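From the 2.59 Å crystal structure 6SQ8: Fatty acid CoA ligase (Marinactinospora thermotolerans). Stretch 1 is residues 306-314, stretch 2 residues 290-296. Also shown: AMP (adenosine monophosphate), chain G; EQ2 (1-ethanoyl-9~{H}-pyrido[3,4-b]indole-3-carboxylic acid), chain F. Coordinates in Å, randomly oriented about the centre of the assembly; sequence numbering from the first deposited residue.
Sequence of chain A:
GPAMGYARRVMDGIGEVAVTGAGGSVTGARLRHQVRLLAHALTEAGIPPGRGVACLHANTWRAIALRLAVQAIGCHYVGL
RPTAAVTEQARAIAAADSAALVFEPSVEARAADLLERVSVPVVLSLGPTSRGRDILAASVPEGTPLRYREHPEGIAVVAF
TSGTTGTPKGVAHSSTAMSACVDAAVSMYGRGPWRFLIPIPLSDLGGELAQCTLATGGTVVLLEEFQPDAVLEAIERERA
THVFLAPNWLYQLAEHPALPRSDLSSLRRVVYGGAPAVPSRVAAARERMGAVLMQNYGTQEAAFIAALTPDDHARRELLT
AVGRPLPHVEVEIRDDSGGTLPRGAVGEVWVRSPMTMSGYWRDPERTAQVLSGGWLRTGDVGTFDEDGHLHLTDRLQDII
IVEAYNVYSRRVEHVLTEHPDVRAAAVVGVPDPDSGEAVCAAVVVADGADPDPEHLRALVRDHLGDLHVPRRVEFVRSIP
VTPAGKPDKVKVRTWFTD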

# COMPACT_ATOMS: atom_id res chain seq x y z
N ALA A 306 -2.31 -11.25 -3.40
CA ALA A 306 -2.10 -11.81 -4.74
C ALA A 306 -1.14 -10.95 -5.56
O ALA A 306 -0.88 -9.79 -5.22
CB ALA A 306 -3.41 -11.93 -5.45
N ALA A 307 -0.59 -11.56 -6.61
CA ALA A 307 0.27 -10.86 -7.54
C ALA A 307 -0.00 -11.33 -8.97
O ALA A 307 -0.40 -12.45 -9.21
CB ALA A 307 1.72 -11.03 -7.16
N LEU A 308 0.20 -10.41 -9.91
CA LEU A 308 0.08 -10.63 -11.33
C LEU A 308 1.49 -10.52 -11.92
O LEU A 308 2.11 -9.46 -11.80
CB LEU A 308 -0.87 -9.57 -11.90
CG LEU A 308 -1.36 -9.79 -13.33
CD1 LEU A 308 -2.37 -10.91 -13.41
CD2 LEU A 308 -1.98 -8.52 -13.89
N THR A 309 1.97 -11.63 -12.51
CA THR A 309 3.37 -11.75 -12.96
C THR A 309 3.56 -11.01 -14.28
O THR A 309 2.60 -10.64 -14.96
CB THR A 309 3.78 -13.21 -13.16
OG1 THR A 309 3.13 -13.71 -14.35
CG2 THR A 309 3.47 -14.07 -11.95
N PRO A 310 4.82 -10.78 -14.71
CA PRO A 310 5.06 -10.19 -16.03
C PRO A 310 4.51 -11.03 -17.19
O PRO A 310 4.09 -10.48 -18.19
CB PRO A 310 6.59 -10.07 -16.10
CG PRO A 310 7.02 -10.07 -14.64
CD PRO A 310 6.05 -10.99 -13.94
N ASP A 311 4.50 -12.35 -17.04
CA ASP A 311 3.96 -13.22 -18.10
C ASP A 311 2.43 -13.15 -18.08
O ASP A 311 1.82 -13.24 -19.13
CB ASP A 311 4.41 -14.67 -17.97
CG ASP A 311 5.88 -14.93 -18.21
OD1 ASP A 311 6.59 -14.03 -18.72
OD2 ASP A 311 6.30 -16.06 -17.89
N ASP A 312 1.82 -13.00 -16.89
CA ASP A 312 0.37 -12.79 -16.77
C ASP A 312 -0.05 -11.52 -17.53
O ASP A 312 -1.12 -11.49 -18.11
CB ASP A 312 -0.09 -12.66 -15.31
CG ASP A 312 0.06 -13.90 -14.44
OD1 ASP A 312 -0.05 -15.01 -14.98
OD2 ASP A 312 0.25 -13.73 -13.20
N HIS A 313 0.80 -10.48 -17.50
CA HIS A 313 0.52 -9.17 -18.12
C HIS A 313 0.53 -9.24 -19.66
O HIS A 313 0.22 -8.26 -20.35
CB HIS A 313 1.57 -8.14 -17.69
CG HIS A 313 1.31 -7.43 -16.41
ND1 HIS A 313 1.64 -7.96 -15.19
CD2 HIS A 313 0.79 -6.20 -16.17
CE1 HIS A 313 1.32 -7.10 -14.25
NE2 HIS A 313 0.80 -6.02 -14.81
N ALA A 314 0.93 -10.39 -20.22
CA ALA A 314 1.00 -10.58 -21.65
C ALA A 314 -0.26 -11.30 -22.15
O ALA A 314 -0.29 -11.74 -23.28
CB ALA A 314 2.25 -11.36 -21.98
P AMP G . -6.86 -0.20 2.41
O1P AMP G . -5.73 -1.02 2.96
O2P AMP G . -8.23 -0.48 3.04
O3P AMP G . -6.48 1.27 2.35
O5' AMP G . -6.93 -0.68 0.84
C5' AMP G . -7.43 -1.94 0.35
C4' AMP G . -8.23 -1.79 -0.94
O4' AMP G . -7.50 -1.18 -1.98
C3' AMP G . -8.62 -3.13 -1.51
O3' AMP G . -9.88 -3.41 -0.96
C2' AMP G . -8.65 -2.98 -3.03
O2' AMP G . -9.92 -2.71 -3.65
C1' AMP G . -7.71 -1.81 -3.26
N9 AMP G . -6.44 -2.33 -3.84
C8 AMP G . -5.24 -2.45 -3.25
N7 AMP G . -4.33 -2.97 -4.12
C5 AMP G . -4.96 -3.18 -5.29
C6 AMP G . -4.61 -3.71 -6.63
N6 AMP G . -3.37 -4.11 -6.91
N1 AMP G . -5.58 -3.76 -7.56
C2 AMP G . -6.85 -3.35 -7.28
N3 AMP G . -7.26 -2.86 -6.09
C4 AMP G . -6.37 -2.75 -5.09
C1 EQ2 F . 0.80 -5.43 -1.70
C2 EQ2 F . -0.04 -4.20 -1.65
O1 EQ2 F . -0.24 -3.58 -2.68
C3 EQ2 F . -0.58 -3.71 -0.34
N1 EQ2 F . -1.59 -2.83 -0.40
C4 EQ2 F . -2.11 -2.33 0.74
C5 EQ2 F . -3.22 -1.31 0.60
O2 EQ2 F . -3.63 -1.03 -0.55
O3 EQ2 F . -3.60 -0.78 1.66
C6 EQ2 F . -1.64 -2.68 1.99
C7 EQ2 F . -0.60 -3.59 2.09
C8 EQ2 F . 0.12 -4.19 3.18
C9 EQ2 F . 0.06 -4.09 4.57
C10 EQ2 F . 0.93 -4.85 5.32
C11 EQ2 F . 1.86 -5.69 4.73
C12 EQ2 F . 1.93 -5.83 3.36
C13 EQ2 F . 1.06 -5.06 2.59
N2 EQ2 F . 0.93 -5.00 1.22
C14 EQ2 F . -0.06 -4.12 0.90
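Stretch 2, residues 290-296: GAVLMQN

How does stretch 2 run along stretch 1? Its strand, Leu293 to Asn296, lies beside the strand Ala306 to Leu308 and runs nearly antiparallel to it, with 157° between their N-to-C directions and 4.5 Å between the axes at closest approach. Asn296 faces Ala307, Gln295 faces Leu308, and the register carries on past the end of the Ala306 to Leu308 strand, with Met294 opposite Thr309 and Leu293 opposite Pro310. Ahead of the strand, Gly290 leaves a helix with positive phi, and Ala291 and Val292 form an irregular lead-in.

What holds the two backbones in this register? Leu308 and Gln295 form the hydrogen-bonded pair: Gln295 N gives its hydrogen to Leu308 O at 3.0 Å, and Leu308 N gives its own to Gln295 O, also at 3.0 Å. CA-H...O contacts fill in around them, from Met294 CA to Leu308 O at 3.1 Å and from Ala307 CA to Gln295 O at 3.1 Å. The side chains of Leu308 and Gln295 share one face of the sheet, where their CB atoms approach to 3.8 Å; those of Ala307 and Asn296 lie on the other.

Where do bumps meet hollows? Ala307 CB, the whole of that side chain, lies 4.3 Å from Met294 SD. Met294 is extended through chi1 and chi2 (both t), then bends at chi3 (m), and its CE comes within 4.2 Å of Thr309 CA and 4.5 Å of Pro310 CD. Pro310 is the broadest knob on stretch 1, with more of its surface covered by stretch 2 than any other residue there. It sits in the shallow hollow formed by Ala291, Val292 and Leu293, with Pro310 CB 3.4 Å from Ala291 O, 4.3 Å from Ala291 CB and 3.9 Å from Val292 N, and Pro310 CA 3.0 Å from Leu293 O. Proline has no amide hydrogen, so the 3.0 Å approach of Pro310 N to Leu293 O is packing rather than a hydrogen bond.

How does His313 fit against the strand? The short 3-10 segment brings its imidazole back toward stretch 2, and a hydrogen bond from His313 ND1 to Thr309 O, 2.9 Å, helps to hold the ring in place. Leu293 covers one face: its CB stands 4.0 Å from the centroid of the His313 ring, almost on the normal. Gln295 N lies at the ring's edge, 3.7 Å from His313 CE1, while His313 CD2 approaches Leu293 CD2 to 3.6 Å. The ring thus fits against the backbone and side chains of the strand, and the two stretches together bury 515 Å².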

# COMPACT_ATOMS: atom_id res chain seq x y z
N GLY A 290 8.46 -3.83 -20.91
CA GLY A 290 9.01 -5.17 -21.06
C GLY A 290 8.52 -6.08 -19.96
O GLY A 290 7.55 -5.77 -19.36
N ALA A 291 9.10 -7.27 -19.86
CA ALA A 291 8.62 -8.35 -19.05
C ALA A 291 9.13 -8.23 -17.61
O ALA A 291 9.69 -9.17 -17.08
CB ALA A 291 9.04 -9.66 -19.67
N VAL A 292 8.87 -7.08 -16.98
CA VAL A 292 9.26 -6.80 -15.62
C VAL A 292 8.06 -6.35 -14.78
O VAL A 292 8.20 -6.19 -13.59
CB VAL A 292 10.40 -5.77 -15.58
CG1 VAL A 292 11.61 -6.27 -16.33
CG2 VAL A 292 9.99 -4.43 -16.15
N LEU A 293 6.89 -6.20 -15.38
CA LEU A 293 5.73 -5.66 -14.70
C LEU A 293 5.12 -6.72 -13.79
O LEU A 293 4.84 -7.82 -14.23
CB LEU A 293 4.70 -5.19 -15.73
CG LEU A 293 4.24 -3.75 -15.54
CD1 LEU A 293 5.39 -2.81 -15.76
CD2 LEU A 293 3.11 -3.41 -16.48
N MET A 294 4.91 -6.35 -12.53
CA MET A 294 4.21 -7.16 -11.57
C MET A 294 3.25 -6.28 -10.75
O MET A 294 3.65 -5.26 -10.18
CB MET A 294 5.19 -7.85 -10.62
CG MET A 294 4.51 -8.53 -9.45
SD MET A 294 5.60 -9.61 -8.50
CE MET A 294 5.57 -11.10 -9.49
N GLN A 295 2.00 -6.74 -10.65
CA GLN A 295 1.02 -6.11 -9.80
C GLN A 295 0.98 -6.86 -8.46
O GLN A 295 1.22 -8.06 -8.41
CB GLN A 295 -0.34 -6.08 -10.51
CG GLN A 295 -1.28 -5.00 -10.00
CD GLN A 295 -2.67 -5.14 -10.55
OE1 GLN A 295 -3.55 -5.59 -9.84
NE2 GLN A 295 -2.85 -4.80 -11.83
N ASN A 296 0.69 -6.11 -7.39
CA ASN A 296 0.50 -6.61 -6.04
C ASN A 296 -0.88 -6.14 -5.57
O ASN A 296 -1.26 -5.00 -5.80
CB ASN A 296 1.58 -6.11 -5.08
CG ASN A 296 2.86 -6.92 -5.08
OD1 ASN A 296 3.08 -7.79 -5.95
ND2 ASN A 296 3.75 -6.62 -4.14